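Local atomic coordinates of regulator of G-protein signalling 3 isoform 1 (Homo sapiens, PDB entry 2F5Y), a protein that regulates G-protein signalling and carries a PDZ domain, a module that probably recruits partner proteins by binding their C-terminal peptides. Residues 5-10 against 38-43; 14-19 against 73-78; 44-49 against 77-82. One frame throughout, in Å; residues are numbered along the deposited sequence.

Contact 1 (5-10 against 38-43); sequences RQITIP and ERAGLQ. With SO4 (sulfate ion), chain C.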
loop_
_atom_site.group_PDB
_atom_site.type_symbol
_atom_site.label_atom_id
_atom_site.label_comp_id
_atom_site.label_asym_id
_atom_site.label_seq_id
_atom_site.Cartn_x
_atom_site.Cartn_y
_atom_site.Cartn_z
ATOM N N ARG A 5 11.286 -0.093 0.756
ATOM C CA ARG A 5 11.029 0.989 -0.167
ATOM C C ARG A 5 9.913 1.862 0.383
ATOM O O ARG A 5 8.934 1.374 0.953
ATOM C CB ARG A 5 10.631 0.448 -1.549
ATOM C CG ARG A 5 11.721 -0.373 -2.264
ATOM C CD ARG A 5 12.913 0.461 -2.728
ATOM N NE ARG A 5 12.652 1.245 -3.938
ATOM C CZ ARG A 5 12.350 2.546 -3.977
ATOM N NH1 ARG A 5 12.143 3.127 -5.155
ATOM N NH2 ARG A 5 12.246 3.282 -2.864
ATOM N N GLN A 6 10.073 3.165 0.216
ATOM C CA GLN A 6 9.021 4.102 0.521
ATOM C C GLN A 6 8.347 4.485 -0.802
ATOM O O GLN A 6 9.006 4.992 -1.700
ATOM C CB GLN A 6 9.620 5.331 1.191
ATOM C CG GLN A 6 8.618 6.435 1.456
ATOM C CD GLN A 6 9.282 7.667 1.989
ATOM O OE1 GLN A 6 9.849 8.453 1.228
ATOM N NE2 GLN A 6 9.241 7.838 3.306
ATOM N N ILE A 7 7.042 4.258 -0.899
ATOM C CA ILE A 7 6.282 4.450 -2.132
ATOM C C ILE A 7 5.210 5.514 -1.877
ATOM O O ILE A 7 4.380 5.349 -0.971
ATOM C CB ILE A 7 5.571 3.140 -2.549
ATOM C CG1 ILE A 7 6.564 1.974 -2.659
ATOM C CG2 ILE A 7 4.792 3.323 -3.875
ATOM C CD1 ILE A 7 7.617 2.134 -3.732
ATOM N N THR A 8 5.224 6.585 -2.679
ATOM C CA THR A 8 4.300 7.727 -2.513
ATOM C C THR A 8 3.265 7.699 -3.640
ATOM O O THR A 8 3.600 7.855 -4.807
ATOM C CB THR A 8 5.046 9.109 -2.531
ATOM O OG1 THR A 8 5.979 9.183 -1.440
ATOM C CG2 THR A 8 4.068 10.265 -2.403
ATOM N N ILE A 9 2.003 7.501 -3.284
ATOM C CA ILE A 9 0.960 7.322 -4.272
ATOM C C ILE A 9 -0.076 8.394 -4.093
ATOM O O ILE A 9 -0.824 8.355 -3.124
ATOM C CB ILE A 9 0.249 5.987 -4.121
ATOM C CG1 ILE A 9 1.262 4.854 -3.967
ATOM C CG2 ILE A 9 -0.697 5.770 -5.321
ATOM C CD1 ILE A 9 0.656 3.572 -3.413
ATOM N N PRO A 10 -0.122 9.362 -5.017
ATOM C CA PRO A 10 -1.237 10.316 -5.025
ATOM C C PRO A 10 -2.536 9.626 -5.431
ATOM O O PRO A 10 -2.517 8.653 -6.182
ATOM C CB PRO A 10 -0.817 11.374 -6.056
ATOM C CG PRO A 10 0.649 11.112 -6.333
ATOM C CD PRO A 10 0.859 9.642 -6.074
ATOM N N GLU A 38 0.974 1.416 -9.533
ATOM C CA GLU A 38 1.964 0.814 -10.418
ATOM C C GLU A 38 3.041 1.824 -10.785
ATOM O O GLU A 38 4.236 1.548 -10.699
ATOM C CB GLU A 38 1.323 0.303 -11.714
ATOM C CG GLU A 38 2.263 -0.595 -12.543
ATOM C CD GLU A 38 1.851 -0.718 -13.997
ATOM O OE1 GLU A 38 1.591 0.328 -14.634
ATOM O OE2 GLU A 38 1.791 -1.854 -14.513
ATOM N N ARG A 39 2.623 2.999 -11.230
ATOM C CA ARG A 39 3.602 3.951 -11.723
ATOM C C ARG A 39 4.357 4.648 -10.590
ATOM O O ARG A 39 5.484 5.092 -10.791
ATOM C CB ARG A 39 2.991 4.907 -12.734
ATOM C CG ARG A 39 1.946 5.762 -12.186
ATOM C CD ARG A 39 1.397 6.657 -13.232
ATOM N NE ARG A 39 0.360 7.462 -12.609
ATOM C CZ ARG A 39 -0.947 7.273 -12.748
ATOM N NH1 ARG A 39 -1.434 6.337 -13.559
ATOM N NH2 ARG A 39 -1.772 8.059 -12.089
ATOM N N ALA A 40 3.759 4.684 -9.402
ATOM C CA ALA A 40 4.473 5.032 -8.166
ATOM C C ALA A 40 5.589 4.032 -7.814
ATOM O O ALA A 40 6.564 4.406 -7.148
ATOM C CB ALA A 40 3.488 5.151 -6.975
ATOM N N GLY A 41 5.435 2.771 -8.226
ATOM C CA GLY A 41 6.433 1.725 -7.949
ATOM C C GLY A 41 5.996 0.592 -7.009
ATOM O O GLY A 41 6.764 -0.324 -6.751
ATOM N N LEU A 42 4.766 0.619 -6.502
ATOM C CA LEU A 42 4.255 -0.511 -5.720
ATOM C C LEU A 42 4.228 -1.775 -6.585
ATOM O O LEU A 42 4.097 -1.702 -7.800
ATOM C CB LEU A 42 2.849 -0.203 -5.208
ATOM C CG LEU A 42 2.334 -0.934 -3.974
ATOM C CD1 LEU A 42 3.127 -0.533 -2.753
ATOM C CD2 LEU A 42 0.864 -0.633 -3.790
ATOM N N GLN A 43 4.392 -2.929 -5.963
ATOM C CA GLN A 43 4.314 -4.180 -6.689
ATOM C C GLN A 43 3.805 -5.280 -5.785
ATOM O O GLN A 43 3.860 -5.173 -4.564
ATOM C CB GLN A 43 5.669 -4.552 -7.302
ATOM C CG GLN A 43 6.752 -4.864 -6.303
ATOM C CD GLN A 43 8.082 -5.115 -6.971
ATOM O OE1 GLN A 43 8.486 -4.365 -7.851
ATOM N NE2 GLN A 43 8.772 -6.175 -6.553
HETATM S S SO4 C . -5.570 7.427 -12.458
HETATM O O1 SO4 C . -6.540 7.066 -11.423
HETATM O O2 SO4 C . -4.797 6.226 -12.764
HETATM O O3 SO4 C . -6.284 7.901 -13.639
HETATM O O4 SO4 C . -4.675 8.506 -12.047
HETATM O O HOH W 1 6.996 6.226 -5.188
#
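In this PDZ domain the C-terminal end of the short helix 36-40 packs against the edge strand 3-10, with Ala-40 set between Ile-7 and Ile-9. The methyl of Ala-40 points at the strand. Its CB lies 3.8 Å from Ile-7 CG2, and on the other isoleucine it meets Ile-9 CG1, also at 3.8 Å. Between the two side chains the same CB comes within 3.5 Å of Thr-8 O, so that it rests on the strand backbone as well. Ile-7 divides its contact between two branches. CG2, anti to the backbone N (chi1, which ends on CG1, is -54°), faces Ala-40 and the start of Leu-42, while CD1 reaches Gly-41 C at 4.0 Å. Farther along, Ile-9 CD1 approaches Leu-42 CD2 at 4.2 Å, and Leu-42 continues inward onto Val-28 and Val-31 of strand 27-31. Gly-41 ends the helix in a Schellman motif with a phi of 114°; a CB at this position would press on the preceding carbonyl oxygen and come close to Ile-7 CD1.

No direct hydrogen bond joins the segments, but one water bridges them: it accepts from Thr-8 N at 3.1 Å and donates to Ala-40 O at 2.7 Å, satisfying a strand amide and a carbonyl of the last helical turn. Arg-39 turns to a sulfate ion, probably from the crystallisation liquor, to which its NH2 donates at 2.9 Å to O4 and its NH1 more weakly to O2. Lys-13 N holds the same ion. A short helix closed by an Ala-Gly-Leu turn, with its apolar side laid on the first strand, is a recurrent element of the PDZ fold.

Contact 2 (14-19 against 73-78); sequences DGFGFT and SEIILL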
loop_
_atom_site.group_PDB
_atom_site.type_symbol
_atom_site.label_atom_id
_atom_site.label_comp_id
_atom_site.label_asym_id
_atom_site.label_seq_id
_atom_site.Cartn_x
_atom_site.Cartn_y
_atom_site.Cartn_z
ATOM N N ASP A 14 -10.016 6.786 -9.334
ATOM C CA ASP A 14 -10.747 5.794 -8.552
ATOM C C ASP A 14 -9.821 5.141 -7.532
ATOM O O ASP A 14 -9.509 3.947 -7.608
ATOM C CB ASP A 14 -11.390 4.753 -9.474
ATOM C CG ASP A 14 -12.531 3.995 -8.801
ATOM O OD1 ASP A 14 -12.284 3.299 -7.794
ATOM O OD2 ASP A 14 -13.679 4.090 -9.286
ATOM N N GLY A 15 -9.379 5.935 -6.568
ATOM C CA GLY A 15 -8.530 5.420 -5.515
ATOM C C GLY A 15 -7.084 5.309 -5.950
ATOM O O GLY A 15 -6.619 6.091 -6.765
ATOM N N PHE A 16 -6.389 4.313 -5.411
ATOM C CA PHE A 16 -4.936 4.195 -5.534
ATOM C C PHE A 16 -4.463 3.030 -6.401
ATOM O O PHE A 16 -3.261 2.837 -6.559
ATOM C CB PHE A 16 -4.316 4.089 -4.127
ATOM C CG PHE A 16 -4.660 5.256 -3.226
ATOM C CD1 PHE A 16 -5.815 5.239 -2.462
ATOM C CD2 PHE A 16 -3.837 6.374 -3.168
ATOM C CE1 PHE A 16 -6.142 6.307 -1.646
ATOM C CE2 PHE A 16 -4.146 7.449 -2.348
ATOM C CZ PHE A 16 -5.299 7.421 -1.591
ATOM N N GLY A 17 -5.390 2.239 -6.926
ATOM C CA GLY A 17 -5.082 1.232 -7.949
ATOM C C GLY A 17 -4.306 0.004 -7.497
ATOM O O GLY A 17 -3.443 -0.496 -8.224
ATOM N N PHE A 18 -4.600 -0.482 -6.297
ATOM C CA PHE A 18 -4.026 -1.745 -5.826
ATOM C C PHE A 18 -4.922 -2.478 -4.841
ATOM O O PHE A 18 -5.818 -1.884 -4.235
ATOM C CB PHE A 18 -2.638 -1.540 -5.215
ATOM C CG PHE A 18 -2.641 -0.857 -3.867
ATOM C CD1 PHE A 18 -2.677 0.531 -3.774
ATOM C CD2 PHE A 18 -2.564 -1.600 -2.691
ATOM C CE1 PHE A 18 -2.663 1.153 -2.539
ATOM C CE2 PHE A 18 -2.560 -0.968 -1.445
ATOM C CZ PHE A 18 -2.591 0.398 -1.377
ATOM N N THR A 19 -4.627 -3.765 -4.681
ATOM C CA THR A 19 -5.378 -4.673 -3.824
ATOM C C THR A 19 -4.481 -5.226 -2.729
ATOM O O THR A 19 -3.274 -5.377 -2.924
ATOM C CB THR A 19 -5.962 -5.857 -4.650
ATOM O OG1 THR A 19 -7.099 -5.395 -5.394
ATOM C CG2 THR A 19 -6.424 -6.964 -3.737
ATOM N N SER A 73 -5.337 12.859 -0.190
ATOM C CA SER A 73 -4.568 13.336 -1.337
ATOM C C SER A 73 -3.541 12.331 -1.827
ATOM O O SER A 73 -3.389 12.113 -3.034
ATOM C CB SER A 73 -3.889 14.659 -0.964
ATOM O OG SER A 73 -4.844 15.601 -0.484
ATOM N N GLU A 74 -2.830 11.733 -0.880
ATOM C CA GLU A 74 -1.852 10.706 -1.190
ATOM C C GLU A 74 -1.523 9.866 0.028
ATOM O O GLU A 74 -1.641 10.327 1.172
ATOM C CB GLU A 74 -0.558 11.336 -1.714
ATOM C CG GLU A 74 0.311 11.983 -0.653
ATOM C CD GLU A 74 1.581 12.590 -1.231
ATOM O OE1 GLU A 74 1.666 12.711 -2.469
ATOM O OE2 GLU A 74 2.487 12.948 -0.446
ATOM N N ILE A 75 -1.088 8.638 -0.239
ATOM C CA ILE A 75 -0.565 7.774 0.792
ATOM C C ILE A 75 0.933 7.632 0.561
ATOM O O ILE A 75 1.409 7.670 -0.571
ATOM C CB ILE A 75 -1.238 6.372 0.809
ATOM C CG1 ILE A 75 -1.132 5.676 -0.553
ATOM C CG2 ILE A 75 -2.696 6.481 1.252
ATOM C CD1 ILE A 75 -1.584 4.191 -0.533
ATOM N N ILE A 76 1.672 7.509 1.655
ATOM C CA ILE A 76 3.078 7.152 1.605
ATOM C C ILE A 76 3.165 5.842 2.353
ATOM O O ILE A 76 2.873 5.795 3.548
ATOM C CB ILE A 76 3.968 8.187 2.289
ATOM C CG1 ILE A 76 3.680 9.579 1.737
ATOM C CG2 ILE A 76 5.443 7.817 2.092
ATOM C CD1 ILE A 76 4.165 10.702 2.652
ATOM N N LEU A 77 3.511 4.775 1.641
ATOM C CA LEU A 77 3.635 3.458 2.247
ATOM C C LEU A 77 5.093 3.114 2.345
ATOM O O LEU A 77 5.834 3.309 1.393
ATOM C CB LEU A 77 2.987 2.392 1.382
ATOM C CG LEU A 77 1.507 2.477 1.072
ATOM C CD1 LEU A 77 1.160 1.293 0.130
ATOM C CD2 LEU A 77 0.684 2.445 2.370
ATOM N N LEU A 78 5.506 2.607 3.499
ATOM C CA LEU A 78 6.790 1.970 3.599
ATOM C C LEU A 78 6.555 0.463 3.468
ATOM O O LEU A 78 5.807 -0.126 4.239
ATOM C CB LEU A 78 7.465 2.304 4.918
ATOM C CG LEU A 78 8.891 1.772 4.963
ATOM C CD1 LEU A 78 9.800 2.680 4.149
ATOM C CD2 LEU A 78 9.340 1.658 6.388
#
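Phe-16 and Phe-18 both converge on Ile-75, which projects from strand 74-81 into the core. The Phe-16 ring crosses Ile-75 obliquely. Ile-75 CG2 sits over one face of the ring, 4.0 Å from Phe-16 CZ, and Ile-75 CG1 approaches Phe-16 CD2 at 3.8 Å. At the ring edge, near its plane, Phe-16 CE2 comes within 4.1 Å of Glu-74 CA, so the ring also borders the strand backbone.

Ile-75 has its CG1 branch between the backbone N and the carbonyl carbon (chi1 56°), with CG2 anti to the carbonyl carbon; this sets CG1 beside CD2 and CE2 of Phe-16, and an extended chi2 (171°) carries CD1 on to the second phenylalanine. There Ile-75 CD1 and Phe-18 meet tip to tip, the methyl at the ring edge, near its plane, 3.8 Å from Phe-18 CE1. The far corner of the Phe-18 ring, CZ, also meets the tip of Leu-77, at 4.1 Å from Leu-77 CD1. Leu-42 touches both Phe-18 and Leu-77, and Val-31 adds to the packing on Phe-18.

Gly-15 and Gly-17, both with positive phi, alternate with the two aromatic residues. This Gly-Phe-Gly-Phe sequence corresponds to the GLGF carboxylate-binding loop of PDZ domains, which leads into the strand lining the peptide groove.

Contact 3 (44-49 against 77-82); sequences QLDTVL and LLVWRM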
loop_
_atom_site.group_PDB
_atom_site.type_symbol
_atom_site.label_atom_id
_atom_site.label_comp_id
_atom_site.label_asym_id
_atom_site.label_seq_id
_atom_site.Cartn_x
_atom_site.Cartn_y
_atom_site.Cartn_z
ATOM N N GLN A 44 3.296 -6.333 -6.410
ATOM C CA GLN A 44 2.734 -7.454 -5.685
ATOM C C GLN A 44 3.788 -8.094 -4.782
ATOM O O GLN A 44 4.980 -8.044 -5.092
ATOM C CB GLN A 44 2.148 -8.472 -6.663
ATOM C CG GLN A 44 3.166 -9.172 -7.517
ATOM C CD GLN A 44 2.525 -9.904 -8.685
ATOM O OE1 GLN A 44 1.949 -9.284 -9.586
ATOM N NE2 GLN A 44 2.628 -11.230 -8.678
ATOM N N LEU A 45 3.319 -8.692 -3.678
ATOM C CA LEU A 45 4.156 -9.293 -2.622
ATOM C C LEU A 45 4.765 -8.269 -1.669
ATOM O O LEU A 45 5.340 -8.652 -0.641
ATOM C CB LEU A 45 5.266 -10.211 -3.168
ATOM C CG LEU A 45 4.983 -11.702 -3.373
ATOM C CD1 LEU A 45 4.532 -12.363 -2.083
ATOM C CD2 LEU A 45 3.955 -11.885 -4.466
ATOM N N ASP A 46 4.651 -6.981 -1.980
ATOM C CA ASP A 46 5.113 -5.961 -1.042
ATOM C C ASP A 46 4.379 -6.110 0.294
ATOM O O ASP A 46 3.151 -6.126 0.330
ATOM C CB ASP A 46 4.861 -4.561 -1.592
ATOM C CG ASP A 46 5.841 -4.162 -2.673
ATOM O OD1 ASP A 46 6.838 -4.882 -2.901
ATOM O OD2 ASP A 46 5.596 -3.106 -3.290
ATOM N N THR A 47 5.125 -6.216 1.385
ATOM C CA THR A 47 4.517 -6.292 2.719
ATOM C C THR A 47 4.514 -4.881 3.295
ATOM O O THR A 47 5.509 -4.179 3.210
ATOM C CB THR A 47 5.255 -7.302 3.643
ATOM O OG1 THR A 47 5.240 -8.600 3.035
ATOM C CG2 THR A 47 4.597 -7.413 5.011
ATOM N N VAL A 48 3.381 -4.482 3.864
ATOM C CA VAL A 48 3.148 -3.113 4.291
ATOM C C VAL A 48 3.498 -2.941 5.765
ATOM O O VAL A 48 2.927 -3.593 6.645
ATOM C CB VAL A 48 1.687 -2.687 4.056
ATOM C CG1 VAL A 48 1.542 -1.177 4.268
ATOM C CG2 VAL A 48 1.227 -3.068 2.651
ATOM N N LEU A 49 4.445 -2.045 6.022
ATOM C CA LEU A 49 4.942 -1.799 7.363
ATOM C C LEU A 49 4.388 -0.513 7.942
ATOM O O LEU A 49 4.151 -0.430 9.142
ATOM C CB LEU A 49 6.470 -1.767 7.343
ATOM C CG LEU A 49 7.144 -2.970 6.669
ATOM C CD1 LEU A 49 8.661 -2.740 6.582
ATOM C CD2 LEU A 49 6.797 -4.298 7.387
ATOM N N LEU A 77 3.511 4.775 1.641
ATOM C CA LEU A 77 3.635 3.458 2.247
ATOM C C LEU A 77 5.093 3.114 2.345
ATOM O O LEU A 77 5.834 3.309 1.393
ATOM C CB LEU A 77 2.987 2.392 1.382
ATOM C CG LEU A 77 1.507 2.477 1.072
ATOM C CD1 LEU A 77 1.160 1.293 0.130
ATOM C CD2 LEU A 77 0.684 2.445 2.370
ATOM N N LEU A 78 5.506 2.607 3.499
ATOM C CA LEU A 78 6.790 1.970 3.599
ATOM C C LEU A 78 6.555 0.463 3.468
ATOM O O LEU A 78 5.807 -0.126 4.239
ATOM C CB LEU A 78 7.465 2.304 4.918
ATOM C CG LEU A 78 8.891 1.772 4.963
ATOM C CD1 LEU A 78 9.800 2.680 4.149
ATOM C CD2 LEU A 78 9.340 1.658 6.388
ATOM N N VAL A 79 7.196 -0.148 2.480
ATOM C CA VAL A 79 7.057 -1.573 2.251
ATOM C C VAL A 79 8.373 -2.316 2.360
ATOM O O VAL A 79 9.449 -1.751 2.218
ATOM C CB VAL A 79 6.425 -1.880 0.884
ATOM C CG1 VAL A 79 5.061 -1.202 0.797
ATOM C CG2 VAL A 79 7.334 -1.445 -0.243
ATOM N N TRP A 80 8.231 -3.609 2.610
ATOM C CA TRP A 80 9.317 -4.556 2.693
ATOM C C TRP A 80 9.134 -5.494 1.511
ATOM O O TRP A 80 8.056 -6.084 1.356
ATOM C CB TRP A 80 9.165 -5.309 4.018
ATOM C CG TRP A 80 10.375 -5.976 4.550
ATOM C CD1 TRP A 80 11.633 -5.448 4.668
ATOM C CD2 TRP A 80 10.440 -7.302 5.089
ATOM N NE1 TRP A 80 12.480 -6.378 5.231
ATOM C CE2 TRP A 80 11.772 -7.521 5.504
ATOM C CE3 TRP A 80 9.498 -8.331 5.253
ATOM C CZ2 TRP A 80 12.188 -8.729 6.085
ATOM C CZ3 TRP A 80 9.905 -9.529 5.829
ATOM C CH2 TRP A 80 11.243 -9.721 6.231
ATOM N N ARG A 81 10.152 -5.618 0.665
ATOM C CA ARG A 81 10.066 -6.512 -0.505
ATOM C C ARG A 81 11.324 -7.321 -0.755
ATOM O O ARG A 81 12.421 -6.932 -0.364
ATOM C CB ARG A 81 9.711 -5.731 -1.787
ATOM C CG ARG A 81 10.842 -4.934 -2.419
ATOM C CD ARG A 81 10.488 -4.289 -3.790
ATOM N NE ARG A 81 9.294 -3.433 -3.751
ATOM C CZ ARG A 81 9.073 -2.359 -4.520
ATOM N NH1 ARG A 81 9.960 -1.923 -5.410
ATOM N NH2 ARG A 81 7.935 -1.699 -4.381
ATOM N N MET A 82 11.149 -8.442 -1.443
ATOM C CA MET A 82 12.258 -9.245 -1.915
ATOM C C MET A 82 12.801 -8.654 -3.212
ATOM O O MET A 82 12.078 -8.565 -4.194
ATOM C CB MET A 82 11.782 -10.668 -2.168
ATOM C CG MET A 82 12.859 -11.607 -2.695
ATOM S SD MET A 82 14.178 -11.802 -1.488
HETATM O O HOH W 2 8.427 -8.960 -2.080
HETATM O O HOH W 3 7.380 -8.649 1.221
#
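Asp-46 and Arg-81 form a buried salt bridge at one end of the antiparallel pairing of strands 47-51 and 74-81. The guanidinium grips the carboxylate side-on, one nitrogen to each oxygen. Arg-81 NE donates to Asp-46 OD1 at 3.0 Å, and Arg-81 NH2 donates to Asp-46 OD2 at 2.9 Å. Both oxygens are met on their syn sides, and the two flat groups are turned only 7° apart, although each bond is tilted out of their planes. A bend at chi3 (55°) swings NE of Arg-81 back towards the aspartate. Each group has a further bond: Asp-46 OD2 also accepts from Gln-43 N, and Arg-81 NH2 also donates to Gly-41 O. A methionine in place of Arg-81 would probably leave the buried carboxylate without its counter-charge and Gly-41 O without this donor.

Alongside, Thr-47 and Trp-80 make a hydrogen-bonded pair: Thr-47 N reaches Trp-80 O at 2.9 Å, and Trp-80 N returns to Thr-47 O at 2.8 Å. Val-48 and Val-79 follow as the non-hydrogen-bonded pair, then Leu-49 N donates to Leu-78 O at 3.0 Å. Trp-80 O also accepts from a water that donates to Leu-45 O and takes a bond from Thr-47 OG1 at 2.8 Å, so that this one water joins two carbonyls and the threonine hydroxyl at the end of the strand pairing. A second water accepts from Met-82 N at 2.8 Å. On the face bearing Thr-47 and Trp-80, Leu-49 CD1 lies against Trp-80 CB at 3.7 Å, and the indole meets the ring of Tyr-4. With the two charges facing each other and each group also bonded to the main chain, at Gln-43 N and Gly-41 O, Asp-46 is likely to remain ionised despite its burial, tying the loop before strand 47-51 to the last strand.

How the contacts relate
Strand 74-81 runs through the whole arrangement, supplying most of segments 73-78 (contact 2) and 77-82 (contact 3); these two share Leu-77 and Leu-78, with centres about 13 Å apart on opposite sides of the chain's centre. Strand 3-10 of contact 1 pairs along it: Ile-7 N to Leu-77 O and Arg-5 O to Val-79 N, both 2.8 Å, are probable hydrogen bonds. Contact 1 lies about 8 Å from contact 2 and about 10 Å from contact 3, centre to centre. Contacts 1 and 3 also meet through the hydrogen bond from Arg-81 to Gly-41 O. Of the three, contact 2 includes the loop that, in PDZ domains generally, receives the peptide carboxylate.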